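Secreted protein (Streptomyces lividans TK24, PDB 5LXZ) is a copper metalloradical protein of the galactose oxidase-like AA5 family, which probably oxidises a carbohydrate or alcohol substrate at its mononuclear copper site. Local coordinates at residues D106-G111 against Q179-A184; K140-K145 against Y185-E190; Q425-R430 against D478-D483; M114-E119 against G172-E177. The protein carries 1 engineered substitution. One frame throughout, in Å; residues are numbered along the deposited sequence. Where two conformers were deposited one is given.

Interactions 1, 2 and 4 lie together in the GlxA beta barrel domain, whereas interaction 3 joins two loops of the propeller close to the copper site. Interaction 4 is the buried member, a pairing of strands 111-118 and 164-177 held by backbone bonds and apolar side chains. Interaction 1 joins the loops at adjoining ends of those same strands, at the surface, through hydroxyls, an ammonium group and water. Interaction 2, partly buried, sets strand 141-144, a neighbour of 164-177, against the loop continuing from interaction 1; Glu177 and Val143 bond through their backbones between interactions 4 and 2. Interaction 3, partly buried, depends on a buried arginine and touches none of the others.

Interaction 1: D106-G111 against Q179-A184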
loop_
_atom_site.group_PDB
_atom_site.type_symbol
_atom_site.label_atom_id
_atom_site.label_comp_id
_atom_site.label_asym_id
_atom_site.label_seq_id
_atom_site.Cartn_x
_atom_site.Cartn_y
_atom_site.Cartn_z
ATOM N N ASP A 106 2.946 7.671 -29.672
ATOM C CA ASP A 106 1.752 8.427 -29.891
ATOM C C ASP A 106 0.949 8.422 -28.587
ATOM O O ASP A 106 0.473 7.365 -28.124
ATOM C CB ASP A 106 0.975 7.812 -31.049
ATOM C CG ASP A 106 -0.234 8.592 -31.431
ATOM O OD1 ASP A 106 -0.823 9.305 -30.576
ATOM O OD2 ASP A 106 -0.609 8.484 -32.641
ATOM N N VAL A 107 0.762 9.601 -28.009
ATOM C CA VAL A 107 0.092 9.707 -26.700
ATOM C C VAL A 107 -1.361 9.296 -26.711
ATOM O O VAL A 107 -1.935 9.115 -25.653
ATOM C CB VAL A 107 0.202 11.140 -26.085
ATOM C CG1 VAL A 107 1.648 11.465 -25.808
ATOM C CG2 VAL A 107 -0.488 12.187 -26.956
ATOM N N THR A 108 -1.975 9.201 -27.883
ATOM C CA THR A 108 -3.368 8.791 -28.005
ATOM C C THR A 108 -3.510 7.280 -28.215
ATOM O O THR A 108 -4.616 6.786 -28.266
ATOM C CB THR A 108 -4.064 9.475 -29.216
ATOM O OG1 THR A 108 -3.434 9.050 -30.436
ATOM C CG2 THR A 108 -3.976 11.014 -29.114
ATOM N N LYS A 109 -2.398 6.572 -28.372
ATOM C CA LYS A 109 -2.435 5.117 -28.652
ATOM C C LYS A 109 -1.856 4.316 -27.486
ATOM O O LYS A 109 -0.805 4.604 -26.986
ATOM C CB LYS A 109 -1.658 4.777 -29.930
ATOM C CG LYS A 109 -2.341 5.357 -31.174
ATOM C CD LYS A 109 -1.509 5.150 -32.421
ATOM C CE LYS A 109 -2.327 5.650 -33.617
ATOM N NZ LYS A 109 -1.671 5.189 -34.873
ATOM N N ALA A 110 -2.579 3.266 -27.135
ATOM C CA ALA A 110 -2.098 2.347 -26.080
ATOM C C ALA A 110 -0.760 1.774 -26.442
ATOM O O ALA A 110 -0.489 1.462 -27.589
ATOM C CB ALA A 110 -3.111 1.251 -25.909
ATOM N N GLY A 111 0.107 1.591 -25.457
ATOM C CA GLY A 111 1.404 0.983 -25.709
ATOM C C GLY A 111 2.256 0.880 -24.483
ATOM O O GLY A 111 1.838 1.222 -23.400
ATOM N N GLN A 179 -2.443 -0.063 -33.142
ATOM C CA GLN A 179 -2.556 0.543 -34.487
ATOM C C GLN A 179 -3.481 1.748 -34.498
ATOM O O GLN A 179 -3.237 2.719 -35.231
ATOM C CB GLN A 179 -3.032 -0.525 -35.471
ATOM C CG GLN A 179 -2.037 -1.682 -35.579
ATOM C CD GLN A 179 -2.625 -2.941 -36.182
ATOM O OE1 GLN A 179 -2.415 -3.206 -37.361
ATOM N NE2 GLN A 179 -3.349 -3.730 -35.374
ATOM N N LYS A 180 -4.521 1.708 -33.685
ATOM C CA LYS A 180 -5.545 2.753 -33.629
ATOM C C LYS A 180 -5.595 3.436 -32.273
ATOM O O LYS A 180 -5.308 2.826 -31.247
ATOM C CB LYS A 180 -6.919 2.161 -33.913
ATOM C CG LYS A 180 -7.066 1.529 -35.284
ATOM C CD LYS A 180 -8.523 1.197 -35.563
ATOM C CE LYS A 180 -8.697 0.291 -36.764
ATOM N NZ LYS A 180 -10.132 0.214 -37.152
ATOM N N SER A 181 -6.012 4.697 -32.280
ATOM C CA SER A 181 -6.141 5.485 -31.058
ATOM C C SER A 181 -7.321 5.047 -30.249
ATOM O O SER A 181 -8.300 4.531 -30.788
ATOM C CB SER A 181 -6.280 6.980 -31.425
ATOM O OG SER A 181 -5.110 7.398 -32.086
ATOM N N GLY A 182 -7.234 5.249 -28.934
ATOM C CA GLY A 182 -8.369 5.118 -28.063
ATOM C C GLY A 182 -8.235 4.051 -26.989
ATOM O O GLY A 182 -7.486 3.075 -27.134
ATOM N N SER A 183 -9.017 4.223 -25.936
ATOM C CA SER A 183 -8.941 3.344 -24.778
ATOM C C SER A 183 -9.467 1.940 -25.033
ATOM O O SER A 183 -9.079 1.031 -24.330
ATOM C CB SER A 183 -9.665 3.981 -23.601
ATOM O OG SER A 183 -11.025 4.131 -23.938
ATOM N N ALA A 184 -10.253 1.713 -26.096
ATOM C CA ALA A 184 -10.748 0.377 -26.417
ATOM C C ALA A 184 -9.621 -0.619 -26.752
ATOM O O ALA A 184 -9.806 -1.848 -26.675
ATOM C CB ALA A 184 -11.731 0.445 -27.572
HETATM O O HOH W 1 -5.053 2.848 -28.479
#
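Two surface loops of the GlxA beta barrel domain meet here: loop 106-111 leads into strand 111-118, and loop 179-184 follows strand 164-177. Asp106 to Lys109 form a type I beta turn, within which Asp106 makes an Asx turn, its OD1 accepting from Thr108 N. The same OD1 takes a second bond from Thr108 OG1 at 2.6 Å, both donors approaching from above the carboxylate plane. With OG1 lodged between the backbone N and the carbonyl carbon (chi1 64°), Thr108 can also receive the hydroxyl of Ser181, whose OG lies 2.9 Å from Thr108 OG1. A relay thus runs from Ser181 through Thr108 to Asp106. Beside it, Gly182 N donates to Thr108 O at 3.1 Å, nearly along the C=O axis. Lys109 stretches across the neighbouring loop in extended form: its CG passes 3.6 Å from Ser181 OG, and its NZ ends 2.9 Å from Gln179 O, above that carbonyl plane. One water accepts from Ala110 N and donates to Lys180 O and Gly182 O, tying both backbones together. Gly182 has a positive phi (119°), at which a CB would crowd the preceding carbonyl oxygen. Because the Thr108 hydroxyl gives its proton to Asp106 OD1, its oxygen is left as the acceptor for Ser181, which fixes the direction of the relay.

Interaction 2: K140-K145 against Y185-E190; sequences KTFVSK and YETGTE. With EDO (1,2-ethanediol), chain Q.
Lys140, just ahead of strand 141-144 in the GlxA beta barrel domain, has its CB directed at the loop 185-190 that leads to strand 191-195. Its CG stands anti to the carbonyl carbon (chi1 -69°), and from there the chain is fully extended. CD passes 3.4 Å from Glu186 O and 3.9 Å from Tyr185 O, so the aliphatic part runs beside two successive carbonyls. CE follows Glu186 O, and NZ closes on that oxygen at 2.7 Å, nearly along the C=O axis (163°). The ammonium group also has a weak hydrogen bond to Ala184 O, just before this loop. Two residues on, in the strand, the ring of Phe142 approaches the same loop with its tip. CZ lies 3.3 Å from Tyr185 O, while Thr187 CG2 meets CZ tip to tip at 3.7 Å. The Thr187 methyl is placed there by a chi1 of 73°, which leaves OG1 in the crowded position, where it bonds to Leu213 N. Tyr193 of strand 191-195 touches both Phe142 and Thr187. One water donates to Thr141 O and to Tyr185 O, and its oxygen sits above one face of the Phe142 ring, offset toward the rim.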
loop_
_atom_site.group_PDB
_atom_site.type_symbol
_atom_site.label_atom_id
_atom_site.label_comp_id
_atom_site.label_asym_id
_atom_site.label_seq_id
_atom_site.Cartn_x
_atom_site.Cartn_y
_atom_site.Cartn_z
ATOM N N LYS A 140 -5.830 -8.679 -27.963
ATOM C CA LYS A 140 -5.498 -7.349 -28.503
ATOM C C LYS A 140 -4.130 -7.350 -29.143
ATOM O O LYS A 140 -3.224 -8.048 -28.700
ATOM C CB LYS A 140 -5.596 -6.283 -27.413
ATOM C CG LYS A 140 -7.064 -6.095 -27.036
ATOM C CD LYS A 140 -7.293 -5.053 -25.991
ATOM C CE LYS A 140 -8.758 -5.027 -25.663
ATOM N NZ LYS A 140 -8.979 -4.167 -24.502
ATOM N N THR A 141 -3.972 -6.554 -30.200
ATOM C CA THR A 141 -2.746 -6.518 -30.986
ATOM C C THR A 141 -1.987 -5.190 -30.821
ATOM O O THR A 141 -2.588 -4.123 -30.774
ATOM C CB THR A 141 -3.068 -6.786 -32.467
ATOM O OG1 THR A 141 -3.610 -8.112 -32.578
ATOM C CG2 THR A 141 -1.846 -6.700 -33.341
ATOM N N PHE A 142 -0.677 -5.313 -30.756
ATOM C CA PHE A 142 0.263 -4.199 -30.662
ATOM C C PHE A 142 1.374 -4.418 -31.620
ATOM O O PHE A 142 1.754 -5.566 -31.882
ATOM C CB PHE A 142 0.776 -4.035 -29.234
ATOM C CG PHE A 142 -0.342 -3.834 -28.251
ATOM C CD1 PHE A 142 -1.039 -4.933 -27.729
ATOM C CD2 PHE A 142 -0.781 -2.569 -27.916
ATOM C CE1 PHE A 142 -2.099 -4.744 -26.898
ATOM C CE2 PHE A 142 -1.846 -2.387 -27.054
ATOM C CZ PHE A 142 -2.517 -3.469 -26.568
ATOM N N VAL A 143 1.900 -3.315 -32.154
ATOM C CA VAL A 143 2.904 -3.359 -33.206
ATOM C C VAL A 143 4.190 -2.689 -32.752
ATOM O O VAL A 143 4.122 -1.606 -32.167
ATOM C CB VAL A 143 2.372 -2.607 -34.442
ATOM C CG1 VAL A 143 3.268 -2.873 -35.638
ATOM C CG2 VAL A 143 0.942 -3.030 -34.752
ATOM N N SER A 144 5.340 -3.291 -33.028
ATOM C CA SER A 144 6.602 -2.638 -32.738
ATOM C C SER A 144 6.898 -1.520 -33.759
ATOM O O SER A 144 6.463 -1.591 -34.897
ATOM C CB SER A 144 7.738 -3.640 -32.755
ATOM O OG SER A 144 7.871 -4.232 -34.064
ATOM N N LYS A 145 7.632 -0.502 -33.325
ATOM C CA LYS A 145 8.034 0.617 -34.195
ATOM C C LYS A 145 9.487 0.532 -34.658
ATOM O O LYS A 145 9.898 1.192 -35.630
ATOM C CB LYS A 145 7.774 1.946 -33.474
ATOM C CG LYS A 145 6.311 2.197 -33.123
ATOM C CD LYS A 145 5.450 2.370 -34.358
ATOM C CE LYS A 145 4.006 2.658 -33.983
ATOM N NZ LYS A 145 3.146 2.625 -35.185
ATOM N N TYR A 185 -8.479 -0.098 -27.136
ATOM C CA TYR A 185 -7.350 -0.916 -27.520
ATOM C C TYR A 185 -6.323 -1.141 -26.417
ATOM O O TYR A 185 -5.305 -1.774 -26.664
ATOM C CB TYR A 185 -6.699 -0.321 -28.762
ATOM C CG TYR A 185 -7.722 -0.172 -29.846
ATOM C CD1 TYR A 185 -8.229 -1.287 -30.519
ATOM C CD2 TYR A 185 -8.214 1.091 -30.167
ATOM C CE1 TYR A 185 -9.206 -1.153 -31.488
ATOM C CE2 TYR A 185 -9.185 1.246 -31.144
ATOM C CZ TYR A 185 -9.683 0.122 -31.784
ATOM O OH TYR A 185 -10.628 0.291 -32.765
ATOM N N GLU A 186 -6.598 -0.623 -25.221
ATOM C CA GLU A 186 -5.709 -0.782 -24.073
ATOM C C GLU A 186 -5.843 -2.145 -23.434
ATOM O O GLU A 186 -6.884 -2.803 -23.528
ATOM C CB GLU A 186 -6.031 0.232 -22.965
ATOM C CG GLU A 186 -5.888 1.687 -23.357
ATOM C CD GLU A 186 -6.269 2.612 -22.215
ATOM O OE1 GLU A 186 -6.513 2.142 -21.078
ATOM O OE2 GLU A 186 -6.374 3.821 -22.463
ATOM N N THR A 187 -4.797 -2.528 -22.708
ATOM C CA THR A 187 -4.869 -3.649 -21.785
ATOM C C THR A 187 -4.611 -3.142 -20.391
ATOM O O THR A 187 -3.992 -2.090 -20.194
ATOM C CB THR A 187 -3.877 -4.768 -22.131
ATOM O OG1 THR A 187 -2.556 -4.352 -21.807
ATOM C CG2 THR A 187 -3.968 -5.141 -23.604
ATOM N N GLY A 188 -5.049 -3.918 -19.393
ATOM C CA GLY A 188 -4.858 -3.513 -18.005
ATOM C C GLY A 188 -4.095 -4.489 -17.144
ATOM O O GLY A 188 -3.831 -4.176 -16.004
ATOM N N THR A 189 -3.731 -5.641 -17.681
ATOM C CA THR A 189 -3.006 -6.650 -16.906
ATOM C C THR A 189 -1.976 -7.301 -17.810
ATOM O O THR A 189 -2.032 -7.165 -19.030
ATOM C CB THR A 189 -3.940 -7.733 -16.333
ATOM O OG1 THR A 189 -4.640 -8.427 -17.390
ATOM C CG2 THR A 189 -4.932 -7.109 -15.364
ATOM N N GLU A 190 -1.064 -8.041 -17.202
ATOM C CA GLU A 190 -0.075 -8.785 -17.951
ATOM C C GLU A 190 -0.733 -9.805 -18.874
ATOM O O GLU A 190 -1.696 -10.478 -18.496
ATOM C CB GLU A 190 0.804 -9.536 -16.971
ATOM C CG GLU A 190 1.902 -10.391 -17.584
ATOM C CD GLU A 190 2.625 -11.219 -16.552
ATOM O OE1 GLU A 190 3.117 -10.600 -15.591
ATOM O OE2 GLU A 190 2.730 -12.464 -16.746
HETATM C C1 EDO Q . 2.257 -16.109 -14.602
HETATM O O1 EDO Q . 1.057 -16.592 -14.003
HETATM C C2 EDO Q . 2.103 -14.606 -14.674
HETATM O O2 EDO Q . 3.312 -13.870 -14.833
HETATM O O HOH W 2 -4.731 -3.008 -29.190
#

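Interaction 3: Q425-R430 against D478-D483. With EDO (1,2-ethanediol), chain L; EDO (1,2-ethanediol), chain J.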
loop_
_atom_site.group_PDB
_atom_site.type_symbol
_atom_site.label_atom_id
_atom_site.label_comp_id
_atom_site.label_asym_id
_atom_site.label_seq_id
_atom_site.Cartn_x
_atom_site.Cartn_y
_atom_site.Cartn_z
ATOM N N GLN A 425 -13.004 9.306 -8.471
ATOM C CA GLN A 425 -13.940 8.453 -9.155
ATOM C C GLN A 425 -13.309 7.704 -10.336
ATOM O O GLN A 425 -13.850 6.676 -10.769
ATOM C CB GLN A 425 -15.128 9.282 -9.635
ATOM C CG GLN A 425 -16.332 8.484 -10.088
ATOM C CD GLN A 425 -17.649 9.309 -10.159
ATOM O OE1 GLN A 425 -17.714 10.445 -9.764
ATOM N NE2 GLN A 425 -18.691 8.673 -10.627
ATOM N N ASP A 426 -12.195 8.226 -10.853
ATOM C CA ASP A 426 -11.507 7.620 -11.971
ATOM C C ASP A 426 -10.015 7.546 -11.738
ATOM O O ASP A 426 -9.471 8.128 -10.786
ATOM C CB ASP A 426 -11.857 8.437 -13.230
ATOM C CG ASP A 426 -11.752 7.647 -14.523
ATOM O OD1 ASP A 426 -11.291 6.466 -14.579
ATOM O OD2 ASP A 426 -12.036 8.283 -15.581
ATOM N N TYR A 427 -9.349 6.845 -12.637
ATOM C CA TYR A 427 -7.904 6.616 -12.623
ATOM C C TYR A 427 -7.109 7.888 -12.453
ATOM O O TYR A 427 -7.272 8.812 -13.223
ATOM C CB TYR A 427 -7.511 5.878 -13.907
ATOM C CG TYR A 427 -6.047 5.610 -14.045
ATOM C CD1 TYR A 427 -5.443 4.514 -13.418
ATOM C CD2 TYR A 427 -5.246 6.439 -14.824
ATOM C CE1 TYR A 427 -4.094 4.254 -13.566
ATOM C CE2 TYR A 427 -3.892 6.216 -14.974
ATOM C CZ TYR A 427 -3.304 5.140 -14.308
ATOM O OH TYR A 427 -1.984 4.901 -14.461
ATOM N N ARG A 428 -6.273 7.955 -11.419
ATOM C CA ARG A 428 -5.411 9.095 -11.173
ATOM C C ARG A 428 -6.137 10.434 -11.220
ATOM O O ARG A 428 -5.582 11.449 -11.702
ATOM C CB ARG A 428 -4.189 9.073 -12.064
ATOM C CG ARG A 428 -3.271 7.887 -11.787
ATOM C CD ARG A 428 -1.962 8.022 -12.501
ATOM N NE ARG A 428 -1.225 9.192 -12.053
ATOM C CZ ARG A 428 -0.032 9.531 -12.498
ATOM N NH1 ARG A 428 0.585 8.831 -13.450
ATOM N NH2 ARG A 428 0.546 10.605 -12.013
ATOM N N GLY A 429 -7.359 10.450 -10.705
ATOM C CA GLY A 429 -8.111 11.693 -10.664
ATOM C C GLY A 429 -8.500 12.270 -12.016
ATOM O O GLY A 429 -8.844 13.442 -12.059
ATOM N N ARG A 430 -8.419 11.503 -13.085
ATOM C CA ARG A 430 -8.644 12.123 -14.399
ATOM C C ARG A 430 -10.114 12.567 -14.485
ATOM O O ARG A 430 -11.019 12.026 -13.831
ATOM C CB ARG A 430 -8.256 11.188 -15.528
ATOM C CG ARG A 430 -9.235 10.060 -15.726
ATOM C CD ARG A 430 -8.771 9.072 -16.776
ATOM N NE ARG A 430 -9.579 7.877 -16.693
ATOM C CZ ARG A 430 -9.199 6.661 -17.062
ATOM N NH1 ARG A 430 -8.025 6.460 -17.591
ATOM N NH2 ARG A 430 -10.016 5.646 -16.867
ATOM N N ASP A 478 -1.338 12.355 -6.776
ATOM C CA ASP A 478 -0.567 12.437 -7.994
ATOM C C ASP A 478 -1.457 12.310 -9.197
ATOM O O ASP A 478 -1.443 11.315 -9.916
ATOM C CB ASP A 478 0.482 11.313 -7.913
ATOM C CG ASP A 478 1.667 11.483 -8.830
ATOM O OD1 ASP A 478 1.725 12.443 -9.649
ATOM O OD2 ASP A 478 2.619 10.676 -8.693
ATOM N N SER A 479 -2.237 13.355 -9.444
ATOM C CA SER A 479 -3.121 13.357 -10.593
ATOM C C SER A 479 -2.367 13.275 -11.901
ATOM O O SER A 479 -1.291 13.886 -12.041
ATOM C CB SER A 479 -3.925 14.639 -10.630
ATOM O OG SER A 479 -4.801 14.780 -9.531
ATOM N N LEU A 480 -2.947 12.559 -12.853
ATOM C CA LEU A 480 -2.302 12.429 -14.169
ATOM C C LEU A 480 -2.377 13.729 -14.947
ATOM O O LEU A 480 -1.429 14.075 -15.639
ATOM C CB LEU A 480 -2.906 11.286 -14.966
ATOM C CG LEU A 480 -2.296 10.991 -16.349
ATOM C CD1 LEU A 480 -0.819 10.725 -16.266
ATOM C CD2 LEU A 480 -3.056 9.838 -16.935
ATOM N N TYR A 481 -3.486 14.427 -14.771
ATOM C CA TYR A 481 -3.713 15.668 -15.507
ATOM C C TYR A 481 -4.022 16.793 -14.532
ATOM O O TYR A 481 -4.526 16.572 -13.435
ATOM C CB TYR A 481 -4.872 15.489 -16.442
ATOM C CG TYR A 481 -4.733 14.364 -17.406
ATOM C CD1 TYR A 481 -3.854 14.452 -18.482
ATOM C CD2 TYR A 481 -5.448 13.185 -17.233
ATOM C CE1 TYR A 481 -3.715 13.412 -19.394
ATOM C CE2 TYR A 481 -5.319 12.125 -18.129
ATOM C CZ TYR A 481 -4.451 12.250 -19.210
ATOM O OH TYR A 481 -4.305 11.224 -20.120
ATOM N N ALA A 482 -3.749 18.029 -14.966
ATOM C CA ALA A 482 -4.013 19.226 -14.163
ATOM C C ALA A 482 -5.428 19.775 -14.329
ATOM O O ALA A 482 -5.899 20.541 -13.489
ATOM C CB ALA A 482 -2.992 20.296 -14.492
ATOM N N ASP A 483 -6.121 19.353 -15.387
ATOM C CA ASP A 483 -7.393 19.924 -15.729
ATOM C C ASP A 483 -8.419 18.866 -16.009
ATOM O O ASP A 483 -8.082 17.728 -16.355
ATOM C CB ASP A 483 -7.241 20.822 -16.968
ATOM C CG ASP A 483 -6.715 20.079 -18.187
ATOM O OD1 ASP A 483 -5.884 19.147 -18.080
ATOM O OD2 ASP A 483 -7.098 20.441 -19.319
HETATM C C1 EDO L . 2.858 11.555 -14.169
HETATM O O1 EDO L . 3.354 10.242 -13.929
HETATM C C2 EDO L . 2.973 12.524 -13.009
HETATM O O2 EDO L . 2.093 13.657 -13.259
HETATM C C1 EDO J . -4.630 7.121 -19.006
HETATM O O1 EDO J . -5.519 6.004 -19.211
HETATM C C2 EDO J . -5.195 8.245 -19.874
HETATM O O2 EDO J . -6.366 8.704 -19.261
HETATM O O HOH W 3 -5.854 13.590 -13.541
HETATM O O HOH W 4 -7.364 15.307 -10.464
#
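Arg428, at positive phi (50°), sets CG anti to the carbonyl carbon and then bends at chi3 (62°), which turns its guanidinium side-on to Asp478. NE and NH2 both donate to Asp478 O, each at 3.0 Å; this oxygen lies near the guanidinium plane and is met by NE almost along the C=O axis. NH2 also forms a salt bridge with Asp478 OD1 at 3.2 Å, although the guanidinium and carboxylate planes are turned 70° apart. Leu480 crosses the arginine at about a right angle and lays CD1 over one guanidinium face, 3.7 Å from NH1. The backbone of Arg428 joins in, its O accepting from Leu480 N in the carbonyl plane, on a lone pair. These loops belong to the Kelch-type beta propeller, one following strand 418-421 and the other strand 472-476. Arg428 touches the copper ligand Tyr460, and Asp478 OD2 accepts from ND1 of the ligand His461, which makes Asp478 a second-shell residue of the copper site. A further salt bridge links Arg428 NH1 to Asp216. Arg430 CB meets the edge of the Tyr481 ring, 3.8 Å from CD2. Tyr427 brings its ring edge, at CE2, to 4.2 Å from Leu480 CD2.

Interaction 4: M114-E119 against G172-E177; sequences MVVHNE and GRIYVE
Backbone hydrogen bonds dominate this antiparallel pairing of strands 111-118 and 164-177 in the GlxA beta barrel domain. Met114 and Ile174 form one hydrogen-bonded pair: Met114 N reaches Ile174 O at 2.8 Å, and Ile174 N returns to Met114 O at 2.9 Å. Val116 and Gly172 form another, Val116 N donating to Gly172 O at 2.8 Å and Gly172 N to Val116 O at 2.9 Å. Val115 and Arg173 make the non-hydrogen-bonded pair, where Arg173 CA approaches Met114 O in a CA-H...O contact of 3.3 Å. The apolar contacts lie on the face carrying Met114, Val116 and Ile174. Met114 CB rests 3.8 Å from Val176 CG1; its chain, CG anti to the backbone N (chi1 -176°), bends at chi2 and chi3 so that CE meets Val176 CG2. Val116 and Ile174 lie side by side, their CG2 methyls 4.0 Å apart. On the other face Val115 CG2 lies alongside Arg173 CG, and the arginine continues to a salt bridge with Asp219. Over residues 114-118 and 172-177 the strand directions lie 145° apart. Strand 206-210 also pairs with strand 111-118, Tyr207 stacking on His117, while Val148 and Val150 of strand 148-150 pack on Ile174 and Val116.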
loop_
_atom_site.group_PDB
_atom_site.type_symbol
_atom_site.label_atom_id
_atom_site.label_comp_id
_atom_site.label_asym_id
_atom_site.label_seq_id
_atom_site.Cartn_x
_atom_site.Cartn_y
_atom_site.Cartn_z
ATOM N N MET A 114 7.157 -4.424 -24.496
ATOM C CA MET A 114 7.023 -5.862 -24.633
ATOM C C MET A 114 8.351 -6.522 -24.331
ATOM O O MET A 114 9.394 -6.121 -24.895
ATOM C CB MET A 114 6.637 -6.172 -26.080
ATOM C CG MET A 114 6.362 -7.627 -26.404
ATOM S SD MET A 114 4.876 -8.256 -25.611
ATOM C CE MET A 114 3.612 -7.185 -26.272
ATOM N N VAL A 115 8.347 -7.517 -23.447
ATOM C CA VAL A 115 9.559 -8.292 -23.176
ATOM C C VAL A 115 9.460 -9.525 -24.031
ATOM O O VAL A 115 8.668 -10.410 -23.764
ATOM C CB VAL A 115 9.706 -8.649 -21.706
ATOM C CG1 VAL A 115 10.976 -9.486 -21.485
ATOM C CG2 VAL A 115 9.695 -7.379 -20.893
ATOM N N VAL A 116 10.282 -9.616 -25.077
ATOM C CA VAL A 116 10.234 -10.768 -25.946
ATOM C C VAL A 116 11.172 -11.819 -25.375
ATOM O O VAL A 116 12.309 -11.500 -25.004
ATOM C CB VAL A 116 10.610 -10.414 -27.399
ATOM C CG1 VAL A 116 10.441 -11.614 -28.317
ATOM C CG2 VAL A 116 9.851 -9.176 -27.895
ATOM N N HIS A 117 10.680 -13.043 -25.335
ATOM C CA HIS A 117 11.363 -14.215 -24.816
ATOM C C HIS A 117 11.796 -15.095 -25.978
ATOM O O HIS A 117 11.029 -15.327 -26.868
ATOM C CB HIS A 117 10.429 -15.029 -23.933
ATOM C CG HIS A 117 10.181 -14.439 -22.595
ATOM N ND1 HIS A 117 9.606 -13.198 -22.433
ATOM C CD2 HIS A 117 10.408 -14.912 -21.355
ATOM C CE1 HIS A 117 9.503 -12.928 -21.149
ATOM N NE2 HIS A 117 9.965 -13.952 -20.472
ATOM N N ASN A 118 13.058 -15.543 -25.955
ATOM C CA ASN A 118 13.568 -16.502 -26.934
ATOM C C ASN A 118 14.066 -17.717 -26.166
ATOM O O ASN A 118 15.067 -17.625 -25.441
ATOM C CB ASN A 118 14.677 -15.858 -27.740
ATOM C CG ASN A 118 15.336 -16.828 -28.709
ATOM O OD1 ASN A 118 14.795 -17.883 -29.042
ATOM N ND2 ASN A 118 16.518 -16.440 -29.200
ATOM N N GLU A 119 13.354 -18.837 -26.325
ATOM C CA GLU A 119 13.711 -20.094 -25.679
ATOM C C GLU A 119 14.764 -20.887 -26.468
ATOM O O GLU A 119 15.184 -21.921 -26.018
ATOM C CB GLU A 119 12.471 -20.963 -25.499
ATOM C CG GLU A 119 11.415 -20.301 -24.626
ATOM C CD GLU A 119 10.319 -21.252 -24.196
ATOM O OE1 GLU A 119 10.128 -22.295 -24.850
ATOM O OE2 GLU A 119 9.647 -20.937 -23.200
ATOM N N GLY A 172 14.504 -9.595 -24.853
ATOM C CA GLY A 172 14.653 -8.379 -25.607
ATOM C C GLY A 172 13.444 -7.490 -25.411
ATOM O O GLY A 172 12.335 -7.901 -25.731
ATOM N N ARG A 173 13.656 -6.278 -24.925
ATOM C CA ARG A 173 12.571 -5.319 -24.746
ATOM C C ARG A 173 12.357 -4.453 -25.951
ATOM O O ARG A 173 13.316 -3.947 -26.533
ATOM C CB ARG A 173 12.833 -4.448 -23.528
ATOM C CG ARG A 173 13.003 -5.286 -22.286
ATOM C CD ARG A 173 12.928 -4.533 -20.988
ATOM N NE ARG A 173 13.515 -3.204 -21.070
ATOM C CZ ARG A 173 13.314 -2.226 -20.185
ATOM N NH1 ARG A 173 12.556 -2.405 -19.081
ATOM N NH2 ARG A 173 13.912 -1.057 -20.394
ATOM N N ILE A 174 11.101 -4.215 -26.299
ATOM C CA ILE A 174 10.737 -3.363 -27.414
ATOM C C ILE A 174 9.419 -2.631 -27.152
ATOM O O ILE A 174 8.445 -3.227 -26.660
ATOM C CB ILE A 174 10.698 -4.187 -28.708
ATOM C CG1 ILE A 174 10.584 -3.302 -29.934
ATOM C CG2 ILE A 174 9.598 -5.243 -28.695
ATOM C CD1 ILE A 174 11.840 -2.458 -30.162
ATOM N N TYR A 175 9.362 -1.347 -27.500
ATOM C CA TYR A 175 8.140 -0.596 -27.401
ATOM C C TYR A 175 7.161 -1.107 -28.461
ATOM O O TYR A 175 7.524 -1.255 -29.646
ATOM C CB TYR A 175 8.406 0.921 -27.549
ATOM C CG TYR A 175 7.156 1.735 -27.565
ATOM C CD1 TYR A 175 6.446 2.010 -26.371
ATOM C CD2 TYR A 175 6.617 2.215 -28.754
ATOM C CE1 TYR A 175 5.290 2.738 -26.374
ATOM C CE2 TYR A 175 5.434 2.952 -28.763
ATOM C CZ TYR A 175 4.773 3.211 -27.582
ATOM O OH TYR A 175 3.614 3.896 -27.580
ATOM N N VAL A 176 5.927 -1.335 -28.046
ATOM C CA VAL A 176 4.842 -1.670 -28.918
ATOM C C VAL A 176 3.676 -0.731 -28.711
ATOM O O VAL A 176 3.516 -0.142 -27.647
ATOM C CB VAL A 176 4.400 -3.147 -28.800
ATOM C CG1 VAL A 176 5.567 -4.061 -29.087
ATOM C CG2 VAL A 176 3.787 -3.427 -27.434
ATOM N N GLU A 177 2.866 -0.556 -29.748
ATOM C CA GLU A 177 1.767 0.376 -29.725
ATOM C C GLU A 177 0.576 -0.148 -30.493
ATOM O O GLU A 177 0.754 -0.797 -31.536
ATOM C CB GLU A 177 2.268 1.665 -30.362
ATOM C CG GLU A 177 1.374 2.870 -30.241
ATOM C CD GLU A 177 2.121 4.109 -30.704
ATOM O OE1 GLU A 177 2.841 4.699 -29.891
ATOM O OE2 GLU A 177 1.968 4.472 -31.896
#